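PDB 2WAE: penicillin-binding protein 2B, which binds penicillin and, as a transpeptidase of the elongasome, is understood to form the peptide cross-links between glycan strands of peripheral cell-wall peptidoglycan. Local coordinates for residues Q411-Q416 against Q458-N463; K389-S394 against G483-G488; G305-L310 against G557-L562; I546-Y551 against I563-T568. All coordinates share one frame; numbering follows the deposited sequence.

Contact 1 (Q411-Q416 against Q458-N463); sequences QPIVFQ and QTYQPN. Unlike the reference sequence in segment 411-416: P412 (reference Ser).
Y460 swings its ring over to 411-416 by setting CG opposite the backbone N (chi1 174°), while Q411 tucks CG between its own N and carbonyl carbon and then runs extended, which brings its carboxamide to the rim of that ring. The amide stands nearly upright to the phenol, the planes 82° apart; CD lies 3.6 Å from Y460 CE2, and OE1 comes in at the edge in the ring plane. I413 takes one face: its CD1 sits over the middle of the Y460 ring, 4.1 Å from the centroid, in a CH-pi contact, with the CG2 branch 3.7 Å from Y460 CE1. P462 N, two residues after the tyrosine, lies against the opposite face toward the rim. Both segments are irregular loops of the transpeptidase domain: 411-416 follows strand 408-410, the loop 458-463 joins helix 445-455 to helix 471-485, and they meet away from the active-site serine. The backbone of V414 takes part in both hydrogen bonds between them. Its N-H gives a nearly straight bond (169°) to Y460 OH at 2.9 Å, so the phenol is gripped at its oxygen as well as on its faces, and its carbonyl O takes N463 N, also at 2.9 Å. Past this, V414 CG1 rests 3.4 Å from N463 OD1, the two side chains lying side by side and pointing the same way. Helix 445-455 packs against both, with V449 against I413 and L453 against Y460. F415 turns its ring edge-to-face with F509, and its CE1 reaches the rim of the tyrosine ring, 4.4 Å from Y460 CD1.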
# COMPACT_ATOMS: atom_id res chain seq x y z
N GLN A 411 20.38 23.48 29.22
CA GLN A 411 20.60 24.91 29.15
C GLN A 411 20.08 25.36 27.80
O GLN A 411 19.90 24.54 26.91
CB GLN A 411 22.10 25.22 29.27
CG GLN A 411 23.00 24.52 28.25
CD GLN A 411 24.49 24.63 28.58
OE1 GLN A 411 25.00 25.72 28.87
NE2 GLN A 411 25.19 23.50 28.54
N PRO A 412 19.82 26.67 27.64
CA PRO A 412 19.46 27.10 26.30
C PRO A 412 20.68 26.87 25.39
O PRO A 412 21.81 27.07 25.81
CB PRO A 412 19.18 28.60 26.48
CG PRO A 412 19.01 28.79 27.97
CD PRO A 412 19.90 27.79 28.59
N ILE A 413 20.44 26.45 24.16
CA ILE A 413 21.53 26.24 23.22
C ILE A 413 21.73 27.45 22.29
O ILE A 413 20.87 27.78 21.49
CB ILE A 413 21.32 24.95 22.39
CG1 ILE A 413 21.06 23.77 23.33
CG2 ILE A 413 22.54 24.68 21.55
CD1 ILE A 413 22.26 23.43 24.21
N VAL A 414 22.88 28.12 22.43
CA VAL A 414 23.15 29.36 21.70
C VAL A 414 24.33 29.21 20.74
O VAL A 414 25.48 29.20 21.17
CB VAL A 414 23.49 30.52 22.69
CG1 VAL A 414 23.77 31.81 21.95
CG2 VAL A 414 22.38 30.71 23.71
N PHE A 415 24.04 29.11 19.44
CA PHE A 415 25.06 29.11 18.39
C PHE A 415 25.19 30.53 17.85
O PHE A 415 24.23 31.29 17.85
CB PHE A 415 24.65 28.22 17.21
CG PHE A 415 24.45 26.77 17.59
CD1 PHE A 415 25.51 26.03 18.10
CD2 PHE A 415 23.23 26.16 17.43
CE1 PHE A 415 25.36 24.71 18.45
CE2 PHE A 415 23.07 24.82 17.78
CZ PHE A 415 24.13 24.11 18.30
N GLN A 416 26.38 30.90 17.38
CA GLN A 416 26.58 32.21 16.81
C GLN A 416 25.78 32.44 15.52
O GLN A 416 25.73 31.57 14.66
CB GLN A 416 28.05 32.42 16.55
CG GLN A 416 28.36 33.85 16.25
CD GLN A 416 28.33 34.72 17.49
OE1 GLN A 416 28.64 34.26 18.59
NE2 GLN A 416 27.99 35.99 17.30
N GLN A 458 31.98 17.99 17.92
CA GLN A 458 32.15 19.20 18.71
C GLN A 458 31.51 19.10 20.08
O GLN A 458 30.51 18.40 20.27
CB GLN A 458 31.62 20.41 17.94
CG GLN A 458 32.29 20.52 16.59
CD GLN A 458 31.96 21.81 15.88
OE1 GLN A 458 32.24 22.90 16.39
NE2 GLN A 458 31.37 21.70 14.70
N THR A 459 32.11 19.78 21.05
CA THR A 459 31.51 19.91 22.37
C THR A 459 30.86 21.29 22.41
O THR A 459 31.46 22.28 22.00
CB THR A 459 32.61 19.88 23.47
OG1 THR A 459 33.53 18.82 23.20
CG2 THR A 459 31.99 19.69 24.86
N TYR A 460 29.63 21.37 22.92
CA TYR A 460 28.95 22.64 23.03
C TYR A 460 29.61 23.60 24.03
O TYR A 460 29.94 23.22 25.15
CB TYR A 460 27.50 22.41 23.47
CG TYR A 460 26.77 23.70 23.75
CD1 TYR A 460 26.45 24.57 22.71
CD2 TYR A 460 26.42 24.06 25.04
CE1 TYR A 460 25.79 25.76 22.96
CE2 TYR A 460 25.76 25.27 25.30
CZ TYR A 460 25.44 26.11 24.24
OH TYR A 460 24.77 27.30 24.47
N GLN A 461 29.82 24.84 23.60
CA GLN A 461 30.16 25.91 24.52
C GLN A 461 29.28 27.06 24.08
O GLN A 461 29.06 27.26 22.89
CB GLN A 461 31.64 26.32 24.42
CG GLN A 461 32.66 25.20 24.63
CD GLN A 461 32.85 24.82 26.10
OE1 GLN A 461 32.54 25.59 27.01
NE2 GLN A 461 33.38 23.61 26.33
N PRO A 462 28.75 27.83 25.04
CA PRO A 462 27.78 28.82 24.62
C PRO A 462 28.44 29.85 23.71
O PRO A 462 29.59 30.22 23.95
CB PRO A 462 27.31 29.43 25.94
CG PRO A 462 27.77 28.50 27.01
CD PRO A 462 29.01 27.86 26.49
N ASN A 463 27.71 30.30 22.69
CA ASN A 463 28.18 31.33 21.75
C ASN A 463 29.23 30.85 20.75
O ASN A 463 29.93 31.63 20.12
CB ASN A 463 28.70 32.56 22.51
CG ASN A 463 27.77 33.01 23.61
OD1 ASN A 463 26.54 32.92 23.50
ND2 ASN A 463 28.35 33.51 24.69

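Contact 2 (K389-S394 against G483-G488)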
# COMPACT_ATOMS: atom_id res chain seq x y z
N LYS A 389 13.06 11.62 19.76
CA LYS A 389 14.18 11.78 20.68
C LYS A 389 14.95 10.50 21.06
O LYS A 389 16.16 10.55 21.26
CB LYS A 389 13.74 12.53 21.94
CG LYS A 389 14.13 14.00 21.93
CD LYS A 389 12.97 14.93 21.74
CE LYS A 389 13.44 16.35 21.99
NZ LYS A 389 12.36 17.39 22.09
N ALA A 390 14.26 9.36 21.16
CA ALA A 390 14.90 8.06 21.40
C ALA A 390 15.93 7.66 20.34
O ALA A 390 16.97 7.09 20.65
CB ALA A 390 13.86 6.97 21.52
N ALA A 391 15.62 7.94 19.08
CA ALA A 391 16.51 7.60 17.99
C ALA A 391 17.76 8.49 17.96
O ALA A 391 18.79 8.07 17.47
CB ALA A 391 15.78 7.69 16.64
N THR A 392 17.65 9.72 18.46
CA THR A 392 18.76 10.66 18.46
C THR A 392 19.74 10.32 19.58
O THR A 392 20.94 10.30 19.36
CB THR A 392 18.32 12.14 18.66
OG1 THR A 392 17.35 12.51 17.68
CG2 THR A 392 19.51 13.08 18.52
N ILE A 393 19.22 10.07 20.77
CA ILE A 393 20.00 9.52 21.87
C ILE A 393 20.66 8.21 21.45
O ILE A 393 21.83 7.99 21.77
CB ILE A 393 19.12 9.36 23.14
CG1 ILE A 393 18.66 10.73 23.62
CG2 ILE A 393 19.89 8.67 24.26
CD1 ILE A 393 17.62 10.70 24.73
N SER A 394 19.95 7.34 20.73
CA SER A 394 20.56 6.08 20.27
C SER A 394 21.78 6.34 19.37
O SER A 394 22.79 5.65 19.45
CB SER A 394 19.55 5.18 19.55
OG SER A 394 18.44 4.82 20.36
N GLY A 483 17.33 5.31 10.39
CA GLY A 483 16.94 4.31 9.41
C GLY A 483 16.84 2.93 10.03
O GLY A 483 16.09 2.09 9.53
N GLU A 484 17.60 2.69 11.09
CA GLU A 484 17.60 1.40 11.77
C GLU A 484 16.27 1.17 12.47
O GLU A 484 15.93 0.04 12.77
CB GLU A 484 18.70 1.35 12.83
CG GLU A 484 20.10 1.28 12.29
CD GLU A 484 21.12 1.20 13.41
OE1 GLU A 484 21.80 2.22 13.65
OE2 GLU A 484 21.22 0.12 14.05
N TYR A 485 15.57 2.26 12.76
CA TYR A 485 14.28 2.22 13.46
C TYR A 485 13.13 2.30 12.46
O TYR A 485 11.97 2.10 12.83
CB TYR A 485 14.16 3.39 14.43
CG TYR A 485 14.85 3.22 15.76
CD1 TYR A 485 14.32 2.41 16.77
CD2 TYR A 485 16.02 3.91 16.03
CE1 TYR A 485 14.97 2.28 18.00
CE2 TYR A 485 16.67 3.79 17.25
CZ TYR A 485 16.16 2.97 18.22
OH TYR A 485 16.84 2.87 19.41
N GLY A 486 13.43 2.60 11.20
CA GLY A 486 12.40 2.68 10.17
C GLY A 486 12.08 4.09 9.71
O GLY A 486 11.35 4.29 8.73
N LEU A 487 12.66 5.06 10.42
CA LEU A 487 12.46 6.49 10.15
C LEU A 487 13.29 6.97 8.98
O LEU A 487 14.48 7.29 9.13
CB LEU A 487 12.83 7.27 11.41
CG LEU A 487 12.05 6.86 12.66
CD1 LEU A 487 12.72 7.35 13.91
CD2 LEU A 487 10.60 7.33 12.61
N GLY A 488 12.68 7.01 7.79
CA GLY A 488 13.35 7.49 6.59
C GLY A 488 13.82 6.35 5.71
O GLY A 488 14.37 6.56 4.62
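Y485 packs against A391 and S394, and L487 against A391, where helix 471-485 ends in a Schellman motif: G486, with positive phi (108°), is its C-prime residue, closed by L487 N to F482 O and a weak G486 N to G483 O bond. The partner, helix 389-398, begins just after S386, the probable acyl-ester serine, and carries K389 of what is probably the SxxK motif of penicillin-binding proteins; K389 NZ bonds to S386 OG and N445 OD1 on a side of the helix turned away from this contact. Apolar packing centres on A391, whose CB lies 3.8 Å from Y485 CD2, approaching the ring obliquely, and 4.1 Å from L487 CD1; the methyl touches both. S394 CB adds to this at the tyrosine edge, in the ring plane. Further out, Y531 stands edge-to-face to Y485, and L584 of helix 578-593 touches both Y485 and S394. Two hydrogen bonds meet at the buried S394 hydroxyl. Y485 OH donates to S394 OG at 2.7 Å. With its OG beside the backbone N (chi1 -59°), the serine donates in turn to A390 O, also at 2.7 Å. That carbonyl accepts the regular helical bond from S394 N at 3.0 Å too, the amide and the hydroxyl reaching it from opposite faces of its plane.

Contact 3 (G305-L310 against G557-L562); sequences GKNIKL and GGLGEL. Unlike the reference sequence in segment 305-310: K306 (reference Asn). Unlike the reference sequence in segment 557-562: E561 (reference Asp).
L559 bridges N307 and K309 in a small apolar contact beside a mixed sheet in which strand 547-553 lies between 307-310 and the later part of 559-565. The chain corners at 563, so that 559-562 does not run alongside 307-310 but crosses it, the short segments 81° apart and 8.1 Å between axes at closest approach. No hydrogen bond joins the two segments. Along 305-310, K306 comes first and turns to strand 547-553, where its NZ forms a salt bridge with D552. N307 then points its CB toward 557-562 and meets the leucine through that carbon, at 3.9 Å from L559 CD1. I308 faces the other way, packing on I63 and V275. K309 comes back to the side of N307, two residues on along the strand. CG opposite the backbone N (chi1 -158°) and a nearly extended chi2 carry CD to the leucine, the two chains crossing at about a right angle; the bend at chi3 comes only beyond CD. Y551 and Y64 also touch L559, setting it among the residues of the neighbouring strands. The two leucine branches thus divide the contact: while CD1 serves N307, CD2 lies 3.8 Å from K309 CD.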
# COMPACT_ATOMS: atom_id res chain seq x y z
N GLY A 305 -8.60 -19.28 -7.14
CA GLY A 305 -7.40 -18.79 -6.46
C GLY A 305 -7.40 -19.07 -4.97
O GLY A 305 -8.46 -19.22 -4.36
N LYS A 306 -6.22 -19.16 -4.38
CA LYS A 306 -6.11 -19.28 -2.92
C LYS A 306 -6.45 -17.98 -2.20
O LYS A 306 -6.25 -16.89 -2.75
CB LYS A 306 -4.70 -19.73 -2.53
CG LYS A 306 -4.29 -21.02 -3.20
CD LYS A 306 -5.23 -22.16 -2.87
CE LYS A 306 -4.95 -23.37 -3.74
NZ LYS A 306 -5.39 -24.65 -3.12
N ASN A 307 -6.95 -18.10 -0.98
CA ASN A 307 -7.41 -16.94 -0.20
C ASN A 307 -6.33 -16.36 0.72
O ASN A 307 -5.38 -17.06 1.07
CB ASN A 307 -8.61 -17.34 0.66
CG ASN A 307 -9.70 -18.03 -0.14
OD1 ASN A 307 -10.02 -19.19 0.14
ND2 ASN A 307 -10.29 -17.33 -1.10
N ILE A 308 -6.48 -15.09 1.08
CA ILE A 308 -5.64 -14.45 2.10
C ILE A 308 -6.48 -13.89 3.25
O ILE A 308 -7.51 -13.27 3.03
CB ILE A 308 -4.81 -13.27 1.55
CG1 ILE A 308 -5.71 -12.22 0.89
CG2 ILE A 308 -3.72 -13.74 0.60
CD1 ILE A 308 -4.96 -11.02 0.42
N LYS A 309 -6.03 -14.12 4.48
CA LYS A 309 -6.68 -13.55 5.65
C LYS A 309 -5.82 -12.43 6.21
O LYS A 309 -4.61 -12.58 6.31
CB LYS A 309 -6.88 -14.59 6.75
CG LYS A 309 -7.99 -14.20 7.71
CD LYS A 309 -8.49 -15.39 8.53
CE LYS A 309 -7.74 -15.48 9.85
NZ LYS A 309 -8.43 -16.46 10.72
N LEU A 310 -6.43 -11.31 6.57
CA LEU A 310 -5.66 -10.20 7.11
C LEU A 310 -5.36 -10.28 8.62
O LEU A 310 -5.95 -11.07 9.36
CB LEU A 310 -6.33 -8.86 6.77
CG LEU A 310 -6.75 -8.66 5.32
CD1 LEU A 310 -7.14 -7.21 5.08
CD2 LEU A 310 -5.63 -9.08 4.38
N GLY A 557 -16.43 -22.33 -2.39
CA GLY A 557 -15.69 -21.10 -2.63
C GLY A 557 -15.61 -20.13 -1.46
O GLY A 557 -15.92 -18.95 -1.61
N GLY A 558 -15.20 -20.61 -0.30
CA GLY A 558 -15.09 -19.74 0.87
C GLY A 558 -13.94 -20.15 1.77
O GLY A 558 -13.39 -21.23 1.61
N LEU A 559 -13.59 -19.28 2.72
CA LEU A 559 -12.43 -19.49 3.58
C LEU A 559 -12.31 -20.92 4.12
O LEU A 559 -13.07 -21.35 4.99
CB LEU A 559 -12.41 -18.46 4.72
CG LEU A 559 -11.04 -18.13 5.33
CD1 LEU A 559 -10.07 -17.59 4.30
CD2 LEU A 559 -11.17 -17.17 6.51
N GLY A 560 -11.35 -21.67 3.57
CA GLY A 560 -11.07 -23.04 3.98
C GLY A 560 -9.96 -23.05 5.01
O GLY A 560 -9.94 -22.21 5.91
N GLU A 561 -9.00 -23.98 4.88
CA GLU A 561 -7.95 -24.11 5.90
C GLU A 561 -6.58 -23.57 5.51
O GLU A 561 -6.34 -23.21 4.36
CB GLU A 561 -7.82 -25.54 6.40
CG GLU A 561 -7.32 -26.52 5.37
CD GLU A 561 -7.77 -27.93 5.69
OE1 GLU A 561 -8.17 -28.16 6.85
OE2 GLU A 561 -7.71 -28.80 4.79
N LEU A 562 -5.69 -23.54 6.50
CA LEU A 562 -4.42 -22.86 6.36
C LEU A 562 -3.46 -23.56 5.41
O LEU A 562 -3.24 -24.76 5.51
CB LEU A 562 -3.78 -22.69 7.74
CG LEU A 562 -2.50 -21.86 7.75
CD1 LEU A 562 -2.77 -20.44 7.24
CD2 LEU A 562 -1.89 -21.86 9.15

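Contact 4 (I546-Y551 against I563-T568); sequences IVEGIY and IQAIDT. Unlike the reference sequence in segment 563-568: A565 (reference Gln), I566 (reference Leu), D567 (reference Gln), T568 (reference Pro).
I550 is matched with both I563 and Q564 in a classic beta bulge, the break in an antiparallel hairpin whose touching parts run 170° apart. Its carbonyl O accepts two bonds, from I563 N at 2.8 Å and from Q564 N at a longer 3.3 Å. In return I550 N reaches Q564 O at 2.9 Å. One residue along, G549 and A565 form a non-hydrogen-bonded pair with CA atoms 3.9 Å apart, a close approach that glycine accommodates by having no side chain there. Beyond them I566 N donates to E548 O at 2.8 Å. The face bearing I550 adds apolar packing: I550 CD1 lies 3.9 Å from I566 CG1, the two chains meeting at a slant. At the other end I563 leans over the backbone, its CG1 3.8 Å from Y551 C. The next shell steadies strand 547-553. E548, with CG anti to the backbone N (chi1 -176°) and a bend at chi2, brings OE2 to the edge of the Y551 ring, in its plane, where Y551 OH donates to E548 OE2 at 2.7 Å on the syn lone pair; this ties together two side chains three residues apart on the strand and probably steadies their rotation. D494 receives I546 N on OD1 and V547 N on OD2, holding the start of the strand, while Y272 touches V547 and I566. Strand 547-553 is bonded on its other side to 307-310, through N307 and K309, which leaves 559-565 as the outermost strand of the mixed sheet in this chain.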
# COMPACT_ATOMS: atom_id res chain seq x y z
N ILE A 546 0.29 -7.03 6.63
CA ILE A 546 -1.16 -6.93 6.76
C ILE A 546 -1.87 -8.26 6.54
O ILE A 546 -3.02 -8.43 6.95
CB ILE A 546 -1.71 -5.88 5.80
CG1 ILE A 546 -1.07 -4.52 6.08
CG2 ILE A 546 -3.24 -5.82 5.88
CD1 ILE A 546 -0.94 -3.68 4.83
N VAL A 547 -1.20 -9.20 5.89
CA VAL A 547 -1.77 -10.53 5.67
C VAL A 547 -1.24 -11.48 6.72
O VAL A 547 -0.06 -11.42 7.07
CB VAL A 547 -1.40 -11.06 4.28
CG1 VAL A 547 -1.71 -12.54 4.17
CG2 VAL A 547 -2.12 -10.26 3.22
N GLU A 548 -2.10 -12.36 7.23
CA GLU A 548 -1.75 -13.26 8.32
C GLU A 548 -1.32 -14.62 7.78
O GLU A 548 -0.23 -15.10 8.09
CB GLU A 548 -2.92 -13.42 9.31
CG GLU A 548 -2.63 -14.26 10.55
CD GLU A 548 -2.86 -15.76 10.31
OE1 GLU A 548 -2.01 -16.58 10.73
OE2 GLU A 548 -3.89 -16.13 9.71
N GLY A 549 -2.19 -15.23 6.98
CA GLY A 549 -1.85 -16.47 6.31
C GLY A 549 -2.52 -16.60 4.95
O GLY A 549 -3.42 -15.82 4.63
N ILE A 550 -2.08 -17.58 4.17
CA ILE A 550 -2.72 -17.90 2.91
C ILE A 550 -3.60 -19.13 3.14
O ILE A 550 -3.16 -20.08 3.79
CB ILE A 550 -1.66 -18.14 1.81
CG1 ILE A 550 -1.03 -16.81 1.38
CG2 ILE A 550 -2.25 -18.80 0.59
CD1 ILE A 550 0.28 -16.52 2.04
N TYR A 551 -4.83 -19.09 2.64
CA TYR A 551 -5.86 -20.09 2.94
C TYR A 551 -6.41 -20.76 1.68
O TYR A 551 -6.42 -20.15 0.61
CB TYR A 551 -7.00 -19.46 3.74
CG TYR A 551 -6.59 -19.17 5.16
CD1 TYR A 551 -5.87 -18.02 5.47
CD2 TYR A 551 -6.88 -20.06 6.19
CE1 TYR A 551 -5.45 -17.76 6.76
CE2 TYR A 551 -6.48 -19.80 7.49
CZ TYR A 551 -5.76 -18.65 7.77
OH TYR A 551 -5.34 -18.37 9.05
N ILE A 563 -2.90 -22.79 4.48
CA ILE A 563 -1.84 -23.26 3.59
C ILE A 563 -0.48 -22.81 4.14
O ILE A 563 0.37 -23.64 4.49
CB ILE A 563 -2.03 -22.74 2.15
CG1 ILE A 563 -3.43 -23.07 1.61
CG2 ILE A 563 -0.95 -23.27 1.22
CD1 ILE A 563 -3.77 -24.54 1.65
N GLN A 564 -0.27 -21.51 4.25
CA GLN A 564 1.01 -20.99 4.71
C GLN A 564 0.81 -19.73 5.54
O GLN A 564 0.41 -18.69 5.02
CB GLN A 564 1.93 -20.70 3.51
CG GLN A 564 3.34 -20.26 3.88
CD GLN A 564 4.12 -19.72 2.68
OE1 GLN A 564 4.56 -20.48 1.81
NE2 GLN A 564 4.31 -18.40 2.64
N ALA A 565 1.08 -19.83 6.84
CA ALA A 565 1.05 -18.65 7.70
C ALA A 565 2.26 -17.79 7.40
O ALA A 565 3.40 -18.25 7.49
CB ALA A 565 1.04 -19.05 9.16
N ILE A 566 2.00 -16.53 7.06
CA ILE A 566 3.04 -15.53 6.87
C ILE A 566 3.80 -15.27 8.17
O ILE A 566 3.26 -14.79 9.16
CB ILE A 566 2.43 -14.23 6.29
CG1 ILE A 566 2.07 -14.49 4.82
CG2 ILE A 566 3.39 -13.05 6.42
CD1 ILE A 566 1.36 -13.36 4.12
N ASP A 567 5.09 -15.62 8.16
CA ASP A 567 5.87 -15.64 9.38
C ASP A 567 6.66 -14.36 9.58
O ASP A 567 6.86 -13.59 8.63
CB ASP A 567 6.76 -16.89 9.41
CG ASP A 567 5.95 -18.18 9.59
OD1 ASP A 567 4.89 -18.14 10.28
OD2 ASP A 567 6.35 -19.23 9.05
N THR A 568 7.10 -14.11 10.81
CA THR A 568 7.75 -12.86 11.14
C THR A 568 9.04 -12.70 10.35
O THR A 568 9.70 -13.69 10.03
CB THR A 568 8.05 -12.80 12.63
OG1 THR A 568 6.81 -12.94 13.35
CG2 THR A 568 8.70 -11.47 13.00

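In the fold
Contact 3 opens first, at strand 307-310, and its loop spans 246 residues before closing at 557-562. Within it, 389-394 opens contact 2, whose loop closes at the end of helix 471-485; inside that lies contact 1, joining the loops at 411-416 and 458-463, its centre about 24 Å from that of contact 2. Contact 4 opens at 546-551, after these two have closed, and ends at 563-568, so it crosses contact 3. Their centres are about 10 Å apart, and both share strand 559-565 of the mixed sheet. Contacts 1 and 2 tie helices and loops of the transpeptidase domain; contact 1 lies about 61 Å, centre to centre, from contact 3.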